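Local coordinates for protein tetraacyldisaccharide 4'-kinase (Aquifex aeolicus, PDB 4EHX) that probably transfers the gamma-phosphate of ATP to the 4'-position of a tetraacyldisaccharide 1-phosphate, giving lipid IVA in lipid A biosynthesis, at residues A[66-71]-A[128-133]; A[81-86]-A[112-117]; A[229-234]-A[250-255]. All coordinates share one frame; numbering follows the deposited sequence.

Contact 1: A[66-71]-A[128-133]; sequences RVCILS and EKLSPE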
ATOM      1  N   ARG A  66     -18.177   0.595  -8.762  1.00 24.92           N
ATOM      2  CA  ARG A  66     -17.544  -0.707  -8.915  1.00 22.92           C
ATOM      3  C   ARG A  66     -16.045  -0.480  -9.091  1.00 25.03           C
ATOM      4  O   ARG A  66     -15.609   0.008 -10.133  1.00 20.83           O
ATOM      5  CB  ARG A  66     -18.139  -1.450 -10.113  1.00 22.45           C
ATOM      6  CG  ARG A  66     -19.628  -1.790  -9.923  1.00 30.08           C
ATOM      7  CD  ARG A  66     -20.269  -2.267 -11.229  1.00 31.23           C
ATOM      8  NE  ARG A  66     -19.719  -3.542 -11.690  1.00 32.64           N
ATOM      9  CZ  ARG A  66     -20.118  -4.735 -11.248  1.00 39.83           C
ATOM     10  NH1 ARG A  66     -21.061  -4.817 -10.319  1.00 40.92           N
ATOM     11  NH2 ARG A  66     -19.570  -5.848 -11.727  1.00 35.85           N
ATOM     12  N   VAL A  67     -15.266  -0.822  -8.064  1.00 19.82           N
ATOM     13  CA  VAL A  67     -13.831  -0.495  -8.028  1.00 19.98           C
ATOM     14  C   VAL A  67     -12.968  -1.725  -8.284  1.00 21.13           C
ATOM     15  O   VAL A  67     -13.254  -2.824  -7.788  1.00 20.25           O
ATOM     16  CB  VAL A  67     -13.461   0.076  -6.630  1.00 22.24           C
ATOM     17  CG1 VAL A  67     -11.941   0.333  -6.511  1.00 20.22           C
ATOM     18  CG2 VAL A  67     -14.288   1.333  -6.320  1.00 22.46           C
ATOM     19  N   CYS A  68     -11.900  -1.544  -9.049  1.00 19.89           N
ATOM     20  CA  CYS A  68     -10.923  -2.604  -9.223  1.00 18.40           C
ATOM     21  C   CYS A  68      -9.538  -2.051  -8.977  1.00 18.95           C
ATOM     22  O   CYS A  68      -9.158  -1.037  -9.561  1.00 19.55           O
ATOM     23  CB  CYS A  68     -11.010  -3.206 -10.629  1.00 17.40           C
ATOM     24  SG  CYS A  68      -9.892  -4.595 -10.918  1.00 22.51           S
ATOM     25  N   ILE A  69      -8.775  -2.728  -8.125  1.00 18.92           N
ATOM     26  CA  ILE A  69      -7.374  -2.369  -7.908  1.00 18.80           C
ATOM     27  C   ILE A  69      -6.508  -3.064  -8.955  1.00 18.31           C
ATOM     28  O   ILE A  69      -6.680  -4.249  -9.200  1.00 19.71           O
ATOM     29  CB  ILE A  69      -6.871  -2.862  -6.534  1.00 21.08           C
ATOM     30  CG1 ILE A  69      -7.804  -2.407  -5.408  1.00 24.23           C
ATOM     31  CG2 ILE A  69      -5.394  -2.446  -6.315  1.00 18.08           C
ATOM     32  CD1 ILE A  69      -7.961  -0.929  -5.302  1.00 22.78           C
ATOM     33  N   LEU A  70      -5.585  -2.326  -9.570  1.00 18.58           N
ATOM     34  CA  LEU A  70      -4.611  -2.931 -10.467  1.00 16.93           C
ATOM     35  C   LEU A  70      -3.293  -2.921  -9.731  1.00 20.43           C
ATOM     36  O   LEU A  70      -2.697  -1.854  -9.522  1.00 19.19           O
ATOM     37  CB  LEU A  70      -4.482  -2.134 -11.786  1.00 17.85           C
ATOM     38  CG  LEU A  70      -5.762  -1.984 -12.609  1.00 23.14           C
ATOM     39  CD1 LEU A  70      -5.480  -1.166 -13.903  1.00 19.75           C
ATOM     40  CD2 LEU A  70      -6.317  -3.374 -12.964  1.00 24.44           C
ATOM     41  N   SER A  71      -2.869  -4.110  -9.316  1.00 19.41           N
ATOM     42  CA  SER A  71      -1.651  -4.287  -8.536  0.50 23.35           C
ATOM     43  C   SER A  71      -0.561  -4.952  -9.390  1.00 25.47           C
ATOM     44  O   SER A  71      -0.865  -5.702 -10.317  1.00 26.09           O
ATOM     45  CB  SER A  71      -1.986  -5.143  -7.311  0.50 23.51           C
ATOM     46  OG  SER A  71      -1.045  -4.980  -6.277  0.50 21.54           O
ATOM     47  N   GLU A 128     -13.226  -6.840 -19.177  1.00 30.95           N
ATOM     48  CA  GLU A 128     -13.886  -7.982 -19.788  1.00 33.71           C
ATOM     49  C   GLU A 128     -14.658  -8.818 -18.767  1.00 32.46           C
ATOM     50  O   GLU A 128     -15.801  -9.197 -19.005  1.00 36.18           O
ATOM     51  CB  GLU A 128     -12.844  -8.843 -20.507  1.00 36.29           C
ATOM     52  CG  GLU A 128     -13.386 -10.107 -21.148  1.00 62.82           C
ATOM     53  CD  GLU A 128     -12.300 -10.890 -21.860  1.00 83.46           C
ATOM     54  OE1 GLU A 128     -11.114 -10.508 -21.743  1.00 91.20           O
ATOM     55  OE2 GLU A 128     -12.631 -11.884 -22.539  1.00 92.86           O
ATOM     56  N   LYS A 129     -14.039  -9.089 -17.621  1.00 27.80           N
ATOM     57  CA  LYS A 129     -14.588 -10.056 -16.670  1.00 32.66           C
ATOM     58  C   LYS A 129     -15.322  -9.440 -15.481  1.00 35.40           C
ATOM     59  O   LYS A 129     -16.155 -10.098 -14.866  1.00 34.45           O
ATOM     60  CB  LYS A 129     -13.473 -10.964 -16.130  1.00 35.07           C
ATOM     61  CG  LYS A 129     -12.668 -11.701 -17.188  1.00 43.42           C
ATOM     62  CD  LYS A 129     -13.526 -12.674 -17.974  1.00 47.46           C
ATOM     63  CE  LYS A 129     -12.682 -13.477 -18.953  1.00 57.96           C
ATOM     64  NZ  LYS A 129     -13.532 -14.323 -19.848  1.00 63.38           N
ATOM     65  N   LEU A 130     -15.002  -8.198 -15.134  1.00 31.66           N
ATOM     66  CA  LEU A 130     -15.489  -7.629 -13.875  1.00 28.39           C
ATOM     67  C   LEU A 130     -16.323  -6.347 -14.040  1.00 34.26           C
ATOM     68  O   LEU A 130     -16.885  -5.840 -13.067  1.00 29.28           O
ATOM     69  CB  LEU A 130     -14.303  -7.335 -12.952  1.00 22.63           C
ATOM     70  CG  LEU A 130     -13.361  -8.487 -12.572  1.00 27.57           C
ATOM     71  CD1 LEU A 130     -12.055  -7.975 -11.965  1.00 26.21           C
ATOM     72  CD2 LEU A 130     -14.047  -9.472 -11.629  1.00 29.51           C
ATOM     73  N   SER A 131     -16.376  -5.832 -15.266  1.00 34.12           N
ATOM     74  CA  SER A 131     -16.959  -4.514 -15.581  1.00 32.19           C
ATOM     75  C   SER A 131     -16.863  -3.401 -14.515  1.00 28.42           C
ATOM     76  O   SER A 131     -17.867  -2.821 -14.113  1.00 28.19           O
ATOM     77  CB  SER A 131     -18.403  -4.662 -16.067  1.00 45.98           C
ATOM     78  OG  SER A 131     -19.191  -5.324 -15.099  1.00 62.94           O
ATOM     79  N   PRO A 132     -15.643  -3.087 -14.073  1.00 23.41           N
ATOM     80  CA  PRO A 132     -15.439  -1.998 -13.113  1.00 23.00           C
ATOM     81  C   PRO A 132     -15.803  -0.614 -13.660  1.00 26.14           C
ATOM     82  O   PRO A 132     -15.803  -0.392 -14.869  1.00 25.83           O
ATOM     83  CB  PRO A 132     -13.938  -2.080 -12.811  1.00 23.59           C
ATOM     84  CG  PRO A 132     -13.351  -2.599 -14.075  1.00 35.34           C
ATOM     85  CD  PRO A 132     -14.364  -3.545 -14.659  1.00 27.91           C
ATOM     86  N   GLU A 133     -16.123   0.308 -12.760  1.00 23.06           N
ATOM     87  CA  GLU A 133     -16.371   1.691 -13.142  1.00 22.70           C
ATOM     88  C   GLU A 133     -15.148   2.584 -12.950  1.00 22.50           C
ATOM     89  O   GLU A 133     -15.084   3.668 -13.506  1.00 22.26           O
ATOM     90  CB  GLU A 133     -17.537   2.241 -12.334  1.00 23.85           C
ATOM     91  CG  GLU A 133     -18.835   1.587 -12.734  1.00 25.94           C
ATOM     92  CD  GLU A 133     -19.973   1.934 -11.804  1.00 31.04           C
ATOM     93  OE1 GLU A 133     -19.827   1.742 -10.585  1.00 26.41           O
ATOM     94  OE2 GLU A 133     -21.007   2.406 -12.306  1.00 36.36           O
TER
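R66 meets E133 through its backbone and L130 and S131 through its guanidinium, so one residue just before strand 67-71 bonds to three residues where helix 119-130 gives way to the next strand. Its amide N donates to E133 OE1 at 2.7 Å, on the carboxylate lone pair turned away from the other oxygen. In return, E133 N donates to R66 O, also at 2.7 Å. The two side chains cross at about a right angle, and R66 CG passes 3.6 Å from E133 OE1. The arginine chain bends at chi3 (66°), which turns NE toward S131 O. NE donates to S131 O at 3.1 Å; this oxygen lies in the guanidinium plane, although the donor stands well above the carbonyl plane. NH2 donates to L130 O at 3.0 Å, and Y87 OH is hydrogen-bonded to the same oxygen. Two residues on, C68 supplies the apolar part. Its SG is anti to the backbone N (chi1 -177°) and meets L130 CD1 at 4.1 Å, while its CB lies 3.8 Å from P132 CB. S131, with positive phi, no longer has helical backbone angles. The carbonyls at a helix C-terminus carry partial negative charge, so the arginine is probably well matched electrostatically to this turn, and its paired NE and NH2 donors hold the guanidinium's orientation against it.

Contact 2: A[81-86]-A[112-117]; sequences TLIVSE and SVVASE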
ATOM      1  N   THR A  81      -1.654 -11.966 -16.413  1.00 38.54           N
ATOM      2  CA  THR A  81      -2.680 -11.199 -15.710  1.00 33.04           C
ATOM      3  C   THR A  81      -3.528 -12.171 -14.900  1.00 29.01           C
ATOM      4  O   THR A  81      -3.881 -13.240 -15.384  1.00 31.68           O
ATOM      5  CB  THR A  81      -3.555 -10.428 -16.696  1.00 39.28           C
ATOM      6  OG1 THR A  81      -2.723  -9.568 -17.478  1.00 47.11           O
ATOM      7  CG2 THR A  81      -4.567  -9.588 -15.960  1.00 38.67           C
ATOM      8  N   LEU A  82      -3.835 -11.808 -13.660  1.00 29.78           N
ATOM      9  CA  LEU A  82      -4.504 -12.721 -12.745  1.00 31.91           C
ATOM     10  C   LEU A  82      -5.573 -11.975 -11.951  1.00 33.23           C
ATOM     11  O   LEU A  82      -5.278 -10.968 -11.307  1.00 26.22           O
ATOM     12  CB  LEU A  82      -3.480 -13.321 -11.774  1.00 29.45           C
ATOM     13  CG  LEU A  82      -4.041 -14.188 -10.648  1.00 36.71           C
ATOM     14  CD1 LEU A  82      -4.684 -15.431 -11.236  1.00 36.39           C
ATOM     15  CD2 LEU A  82      -2.953 -14.552  -9.656  1.00 39.95           C
ATOM     16  N   ILE A  83      -6.812 -12.452 -12.010  1.00 28.82           N
ATOM     17  CA  ILE A  83      -7.835 -11.902 -11.137  1.00 31.23           C
ATOM     18  C   ILE A  83      -7.642 -12.517  -9.758  1.00 29.13           C
ATOM     19  O   ILE A  83      -7.783 -13.718  -9.577  1.00 28.44           O
ATOM     20  CB  ILE A  83      -9.262 -12.181 -11.649  1.00 33.88           C
ATOM     21  CG1 ILE A  83      -9.528 -11.391 -12.940  1.00 27.63           C
ATOM     22  CG2 ILE A  83     -10.296 -11.828 -10.559  1.00 25.62           C
ATOM     23  CD1 ILE A  83     -10.843 -11.770 -13.647  1.00 32.51           C
ATOM     24  N   VAL A  84      -7.276 -11.685  -8.797  1.00 25.30           N
ATOM     25  CA  VAL A  84      -7.016 -12.135  -7.434  1.00 25.63           C
ATOM     26  C   VAL A  84      -8.314 -12.163  -6.628  1.00 25.27           C
ATOM     27  O   VAL A  84      -8.573 -13.086  -5.850  1.00 27.50           O
ATOM     28  CB  VAL A  84      -6.028 -11.172  -6.760  1.00 23.14           C
ATOM     29  CG1 VAL A  84      -5.853 -11.521  -5.275  1.00 22.24           C
ATOM     30  CG2 VAL A  84      -4.697 -11.200  -7.499  1.00 26.20           C
ATOM     31  N   SER A  85      -9.147 -11.149  -6.833  1.00 26.26           N
ATOM     32  CA  SER A  85     -10.393 -11.087  -6.087  1.00 26.86           C
ATOM     33  C   SER A  85     -11.485 -10.491  -6.949  1.00 25.98           C
ATOM     34  O   SER A  85     -11.241  -9.547  -7.685  1.00 22.06           O
ATOM     35  CB  SER A  85     -10.205 -10.211  -4.850  1.00 24.05           C
ATOM     36  OG  SER A  85     -11.437 -10.019  -4.183  1.00 35.95           O
ATOM     37  N   GLU A  86     -12.696 -11.025  -6.823  1.00 25.36           N
ATOM     38  CA  GLU A  86     -13.841 -10.473  -7.522  1.00 23.48           C
ATOM     39  C   GLU A  86     -14.767  -9.815  -6.508  1.00 27.36           C
ATOM     40  O   GLU A  86     -15.511 -10.493  -5.789  1.00 26.90           O
ATOM     41  CB  GLU A  86     -14.573 -11.569  -8.302  1.00 26.93           C
ATOM     42  CG  GLU A  86     -15.885 -11.109  -8.924  1.00 34.72           C
ATOM     43  CD  GLU A  86     -16.607 -12.231  -9.652  1.00 44.35           C
ATOM     44  OE1 GLU A  86     -16.661 -13.358  -9.103  1.00 35.07           O
ATOM     45  OE2 GLU A  86     -17.119 -11.985 -10.769  1.00 40.31           O
ATOM     46  N   SER A 112     -12.609  -5.386  -6.379  1.00 19.46           N
ATOM     47  CA  SER A 112     -11.852  -6.373  -7.143  1.00 18.97           C
ATOM     48  C   SER A 112     -10.352  -6.054  -7.126  1.00 16.66           C
ATOM     49  O   SER A 112      -9.961  -4.905  -6.969  1.00 18.79           O
ATOM     50  CB  SER A 112     -12.360  -6.472  -8.591  1.00 22.65           C
ATOM     51  OG  SER A 112     -13.713  -6.912  -8.637  1.00 23.38           O
ATOM     52  N   VAL A 113      -9.529  -7.085  -7.271  1.00 19.38           N
ATOM     53  CA  VAL A 113      -8.075  -6.921  -7.329  1.00 22.29           C
ATOM     54  C   VAL A 113      -7.536  -7.761  -8.472  1.00 23.88           C
ATOM     55  O   VAL A 113      -7.843  -8.956  -8.601  1.00 19.98           O
ATOM     56  CB  VAL A 113      -7.385  -7.353  -6.025  1.00 23.70           C
ATOM     57  CG1 VAL A 113      -5.852  -7.236  -6.156  1.00 19.55           C
ATOM     58  CG2 VAL A 113      -7.888  -6.511  -4.862  1.00 18.82           C
ATOM     59  N   VAL A 114      -6.742  -7.123  -9.314  1.00 18.43           N
ATOM     60  CA  VAL A 114      -6.108  -7.803 -10.433  1.00 20.65           C
ATOM     61  C   VAL A 114      -4.600  -7.569 -10.348  1.00 20.58           C
ATOM     62  O   VAL A 114      -4.150  -6.451 -10.097  1.00 23.72           O
ATOM     63  CB  VAL A 114      -6.684  -7.288 -11.785  1.00 24.49           C
ATOM     64  CG1 VAL A 114      -5.802  -7.721 -12.956  1.00 26.99           C
ATOM     65  CG2 VAL A 114      -8.136  -7.765 -11.952  1.00 22.32           C
ATOM     66  N   ALA A 115      -3.831  -8.647 -10.505  1.00 23.22           N
ATOM     67  CA  ALA A 115      -2.380  -8.564 -10.486  1.00 25.10           C
ATOM     68  C   ALA A 115      -1.862  -8.702 -11.916  1.00 23.80           C
ATOM     69  O   ALA A 115      -2.180  -9.662 -12.621  1.00 25.03           O
ATOM     70  CB  ALA A 115      -1.786  -9.666  -9.589  1.00 26.94           C
ATOM     71  N   SER A 116      -1.068  -7.734 -12.339  1.00 22.15           N
ATOM     72  CA  SER A 116      -0.506  -7.759 -13.671  1.00 24.54           C
ATOM     73  C   SER A 116       0.638  -6.760 -13.702  1.00 23.67           C
ATOM     74  O   SER A 116       0.456  -5.602 -13.356  1.00 24.45           O
ATOM     75  CB  SER A 116      -1.592  -7.353 -14.672  1.00 30.85           C
ATOM     76  OG  SER A 116      -1.168  -7.534 -15.999  1.00 31.68           O
ATOM     77  N   GLU A 117       1.826  -7.214 -14.093  1.00 22.15           N
ATOM     78  CA  GLU A 117       2.962  -6.308 -14.268  1.00 23.77           C
ATOM     79  C   GLU A 117       2.583  -5.144 -15.193  1.00 25.07           C
ATOM     80  O   GLU A 117       2.862  -3.965 -14.909  1.00 25.74           O
ATOM     81  CB  GLU A 117       4.122  -7.091 -14.888  1.00 35.32           C
ATOM     82  CG  GLU A 117       5.423  -6.324 -14.976  1.00 59.39           C
ATOM     83  CD  GLU A 117       6.170  -6.317 -13.661  1.00 82.29           C
ATOM     84  OE1 GLU A 117       5.924  -7.219 -12.829  1.00 83.74           O
ATOM     85  OE2 GLU A 117       7.003  -5.407 -13.460  1.00 93.21           O
TER
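T81-E86 and S112-S116 run antiparallel, their axes 4.6 Å apart at closest approach and at 174° to each other, with a classic beta bulge interrupting the pairing. L82 and A115 form a hydrogen-bonded pair, each amide donating to the other's carbonyl. Then V84 and S85 both face V113: V113 O accepts from V84 N at 2.8 Å and from S85 N at 3.1 Å, the latter on a lone pair, and V113 N returns a bond to S85 O. The extra residue shifts the register by one and is accommodated by the helix-like psi of V84 (-40°). On the side of the sheet bearing V113 and A115, V84 CB rests 4.0 Å from V113 CG1, while V84 CG2 turns to A115 CB; P101 and A105 of helix 99-107 cover this surface. The other side carries T81, I83 and V114 and faces helix 119-130. There V114 splits its branches, CG1 touching T81 CG2 at 3.7 Å and CG2 approaching I83 CG1 at 4.0 Å. T81 OG1 lies beside its own backbone N (chi1 -58°) and donates to S116 OG at 3.0 Å, a hydroxyl that is also hydrogen-bonded to D118 O.

Contact 3: A[229-234]-A[250-255]; sequences VIAFSG and IKVKEF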
ATOM      1  N   VAL A 229      -0.991 -10.059  25.923  1.00 52.05           N
ATOM      2  CA  VAL A 229      -0.952 -10.763  24.649  1.00 41.04           C
ATOM      3  C   VAL A 229       0.434 -11.295  24.338  1.00 43.57           C
ATOM      4  O   VAL A 229       1.432 -10.857  24.911  1.00 46.22           O
ATOM      5  CB  VAL A 229      -1.386  -9.855  23.491  1.00 41.46           C
ATOM      6  CG1 VAL A 229      -2.782  -9.312  23.739  1.00 41.10           C
ATOM      7  CG2 VAL A 229      -0.381  -8.727  23.312  1.00 38.58           C
ATOM      8  N   ILE A 230       0.484 -12.251  23.421  1.00 37.18           N
ATOM      9  CA  ILE A 230       1.739 -12.701  22.847  1.00 37.82           C
ATOM     10  C   ILE A 230       1.821 -12.092  21.452  1.00 45.29           C
ATOM     11  O   ILE A 230       0.942 -12.314  20.624  1.00 38.26           O
ATOM     12  CB  ILE A 230       1.784 -14.232  22.745  1.00 36.85           C
ATOM     13  CG1 ILE A 230       1.717 -14.855  24.143  1.00 37.65           C
ATOM     14  CG2 ILE A 230       3.040 -14.676  22.025  1.00 43.96           C
ATOM     15  CD1 ILE A 230       1.427 -16.339  24.141  1.00 44.78           C
ATOM     16  N   ALA A 231       2.857 -11.306  21.199  1.00 37.60           N
ATOM     17  CA  ALA A 231       3.005 -10.659  19.902  1.00 39.91           C
ATOM     18  C   ALA A 231       4.134 -11.292  19.103  1.00 44.70           C
ATOM     19  O   ALA A 231       5.097 -11.825  19.670  1.00 42.02           O
ATOM     20  CB  ALA A 231       3.247  -9.166  20.072  1.00 45.33           C
ATOM     21  N   PHE A 232       4.013 -11.228  17.780  1.00 40.66           N
ATOM     22  CA  PHE A 232       5.025 -11.785  16.900  1.00 39.94           C
ATOM     23  C   PHE A 232       5.006 -11.152  15.512  1.00 40.34           C
ATOM     24  O   PHE A 232       3.988 -10.619  15.061  1.00 37.18           O
ATOM     25  CB  PHE A 232       4.926 -13.312  16.828  1.00 41.37           C
ATOM     26  CG  PHE A 232       3.687 -13.824  16.138  1.00 36.70           C
ATOM     27  CD1 PHE A 232       3.658 -13.976  14.758  1.00 38.30           C
ATOM     28  CD2 PHE A 232       2.567 -14.187  16.872  1.00 35.78           C
ATOM     29  CE1 PHE A 232       2.531 -14.456  14.120  1.00 34.91           C
ATOM     30  CE2 PHE A 232       1.429 -14.672  16.240  1.00 33.80           C
ATOM     31  CZ  PHE A 232       1.414 -14.809  14.864  1.00 34.03           C
ATOM     32  N   SER A 233       6.150 -11.198  14.846  1.00 39.43           N
ATOM     33  CA  SER A 233       6.297 -10.551  13.555  1.00 52.86           C
ATOM     34  C   SER A 233       7.151 -11.407  12.638  1.00 61.92           C
ATOM     35  O   SER A 233       8.146 -11.996  13.066  1.00 54.99           O
ATOM     36  CB  SER A 233       6.922  -9.165  13.719  1.00 61.82           C
ATOM     37  OG  SER A 233       6.875  -8.453  12.497  1.00 73.85           O
ATOM     38  N   GLY A 234       6.747 -11.473  11.375  1.00 81.72           N
ATOM     39  CA  GLY A 234       7.408 -12.308  10.394  1.00 98.38           C
ATOM     40  C   GLY A 234       8.338 -11.529   9.491  1.00113.28           C
ATOM     41  O   GLY A 234       8.435 -11.815   8.299  1.00119.26           O
ATOM     42  N   ILE A 250      -0.459  -1.390  24.925  1.00 63.11           N
ATOM     43  CA  ILE A 250      -0.862  -2.790  24.942  1.00 63.67           C
ATOM     44  C   ILE A 250       0.153  -3.625  25.726  1.00 59.60           C
ATOM     45  O   ILE A 250       1.359  -3.537  25.484  1.00 51.70           O
ATOM     46  CB  ILE A 250      -1.030  -3.337  23.511  1.00 58.80           C
ATOM     47  CG1 ILE A 250      -2.107  -2.538  22.768  1.00 54.74           C
ATOM     48  CG2 ILE A 250      -1.377  -4.815  23.546  1.00 58.07           C
ATOM     49  CD1 ILE A 250      -2.165  -2.801  21.273  1.00 51.27           C
ATOM     50  N   LYS A 251      -0.334  -4.424  26.673  1.00 57.66           N
ATOM     51  CA  LYS A 251       0.551  -5.233  27.507  1.00 62.43           C
ATOM     52  C   LYS A 251       0.977  -6.529  26.819  1.00 64.10           C
ATOM     53  O   LYS A 251       0.164  -7.428  26.595  1.00 62.20           O
ATOM     54  CB  LYS A 251      -0.099  -5.534  28.858  1.00 71.15           C
ATOM     55  CG  LYS A 251      -0.289  -4.306  29.750  1.00 82.86           C
ATOM     56  CD  LYS A 251      -0.962  -4.657  31.074  1.00 89.68           C
ATOM     57  CE  LYS A 251      -1.127  -3.428  31.973  1.00 90.32           C
ATOM     58  NZ  LYS A 251      -1.803  -3.713  33.273  1.00 87.69           N
ATOM     59  N   VAL A 252       2.262  -6.618  26.498  1.00 62.16           N
ATOM     60  CA  VAL A 252       2.806  -7.770  25.791  1.00 55.39           C
ATOM     61  C   VAL A 252       3.665  -8.616  26.724  1.00 64.00           C
ATOM     62  O   VAL A 252       4.743  -8.190  27.143  1.00 61.47           O
ATOM     63  CB  VAL A 252       3.656  -7.329  24.576  1.00 57.51           C
ATOM     64  CG1 VAL A 252       4.296  -8.533  23.898  1.00 57.18           C
ATOM     65  CG2 VAL A 252       2.807  -6.527  23.586  1.00 52.47           C
ATOM     66  N   LYS A 253       3.182  -9.815  27.042  1.00 57.83           N
ATOM     67  CA  LYS A 253       3.874 -10.712  27.959  1.00 62.34           C
ATOM     68  C   LYS A 253       5.060 -11.379  27.274  1.00 62.64           C
ATOM     69  O   LYS A 253       5.923 -11.959  27.933  1.00 59.19           O
ATOM     70  CB  LYS A 253       2.918 -11.790  28.476  1.00 56.28           C
ATOM     71  CG  LYS A 253       2.647 -12.890  27.457  1.00 58.12           C
ATOM     72  CD  LYS A 253       1.901 -14.071  28.061  1.00 63.49           C
ATOM     73  CE  LYS A 253       0.477 -13.700  28.438  1.00 60.84           C
ATOM     74  NZ  LYS A 253      -0.340 -14.902  28.769  1.00 56.48           N
ATOM     75  N   GLU A 254       5.105 -11.293  25.949  1.00 58.92           N
ATOM     76  CA  GLU A 254       6.106 -12.028  25.186  1.00 54.72           C
ATOM     77  C   GLU A 254       6.139 -11.499  23.754  1.00 59.31           C
ATOM     78  O   GLU A 254       5.118 -11.054  23.226  1.00 54.90           O
ATOM     79  CB  GLU A 254       5.834 -13.525  25.315  1.00 57.11           C
ATOM     80  CG  GLU A 254       6.754 -14.416  24.509  1.00 61.68           C
ATOM     81  CD  GLU A 254       6.383 -15.879  24.655  1.00 70.60           C
ATOM     82  OE1 GLU A 254       7.029 -16.729  24.007  1.00 67.60           O
ATOM     83  OE2 GLU A 254       5.440 -16.174  25.423  1.00 76.66           O
ATOM     84  N   PHE A 255       7.315 -11.548  23.132  1.00 56.33           N
ATOM     85  CA  PHE A 255       7.459 -11.150  21.733  1.00 64.06           C
ATOM     86  C   PHE A 255       8.294 -12.229  21.054  1.00 66.37           C
ATOM     87  O   PHE A 255       9.251 -12.741  21.637  1.00 63.13           O
ATOM     88  CB  PHE A 255       8.105  -9.775  21.519  1.00 60.85           C
ATOM     89  CG  PHE A 255       7.829  -9.177  20.160  1.00 67.75           C
ATOM     90  CD1 PHE A 255       8.579  -9.548  19.053  1.00 65.96           C
ATOM     91  CD2 PHE A 255       6.816  -8.241  19.991  1.00 68.16           C
ATOM     92  CE1 PHE A 255       8.322  -9.000  17.799  1.00 60.99           C
ATOM     93  CE2 PHE A 255       6.554  -7.688  18.742  1.00 62.20           C
ATOM     94  CZ  PHE A 255       7.309  -8.068  17.646  1.00 57.05           C
TER
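V229 is held through both its backbone N and its backbone O by the 250-255 segment. Its N donates to K251 O at 3.0 Å, nearly along the C=O axis, and its O accepts from K253 N at 2.9 Å by a more bent N-H (144°), with V252 CA-H adding a weaker approach to the same oxygen. The chain turns a corner at K253, and farther on A231 N donates to E254 O at 3.0 Å, though the position of that oxygen is less sure. F255 CA lies 3.2 Å from A231 O, a CA-H...O contact, and this oxygen sits over one face of the F255 ring, offset toward the rim; A231 also shares a backbone hydrogen bond with M256. The strands are parallel and belong to a beta-alpha-beta unit in which helix 237-248 carries the chain from 229-233 back to 252-257. On the side facing that helix, V229 CG2, set between its own N and carbonyl carbon, meets V252 CG2 at 3.9 Å and I250 CG2 at 4.0 Å. F255 CD2 meets A231 CB at 3.7 Å. F255 CZ extends to S233 CB, while N238 and R242 of the helix also touch this side chain. An alanine at F255 would probably leave A231 CB and S233 CB without these ring contacts and open a gap beneath the helix. On the opposite side of the sheet, I230 CG1 lies 4.0 Å from K253 CG and CD, crossing the aliphatic chain. The lysine bends at chi3 (68°), and its NZ forms a salt bridge with E273. Strand 275-277 and I274 just before it serve the other edge of 229-233: F232 O accepts from T277 OG1, and I230 shares backbone hydrogen bonds with I274 and L276.

Contacts 1 and 2 form one continuous block, their centres 9 Å apart. Strand 67-71 pairs with strand 112-116, I69 N lying 2.7 Å from S112 O and S71 N 2.8 Å from V114 O, while helix 119-130 packs K129 and L130 against I83 and E86. Both segments of contact 2 fall between those of contact 1 in sequence; strand 112-116 is parallel to 67-71 in the P-loop kinase core, and strand 81-86 adds an antiparallel strand beside it. Contact 3 follows later in the chain, centred about 38 Å from contact 1 and 34 Å from contact 2, in a separate beta-alpha-beta unit. The long strands 201-212 and 291-300 connect the two regions, giving the kinase its elongated, two-part build.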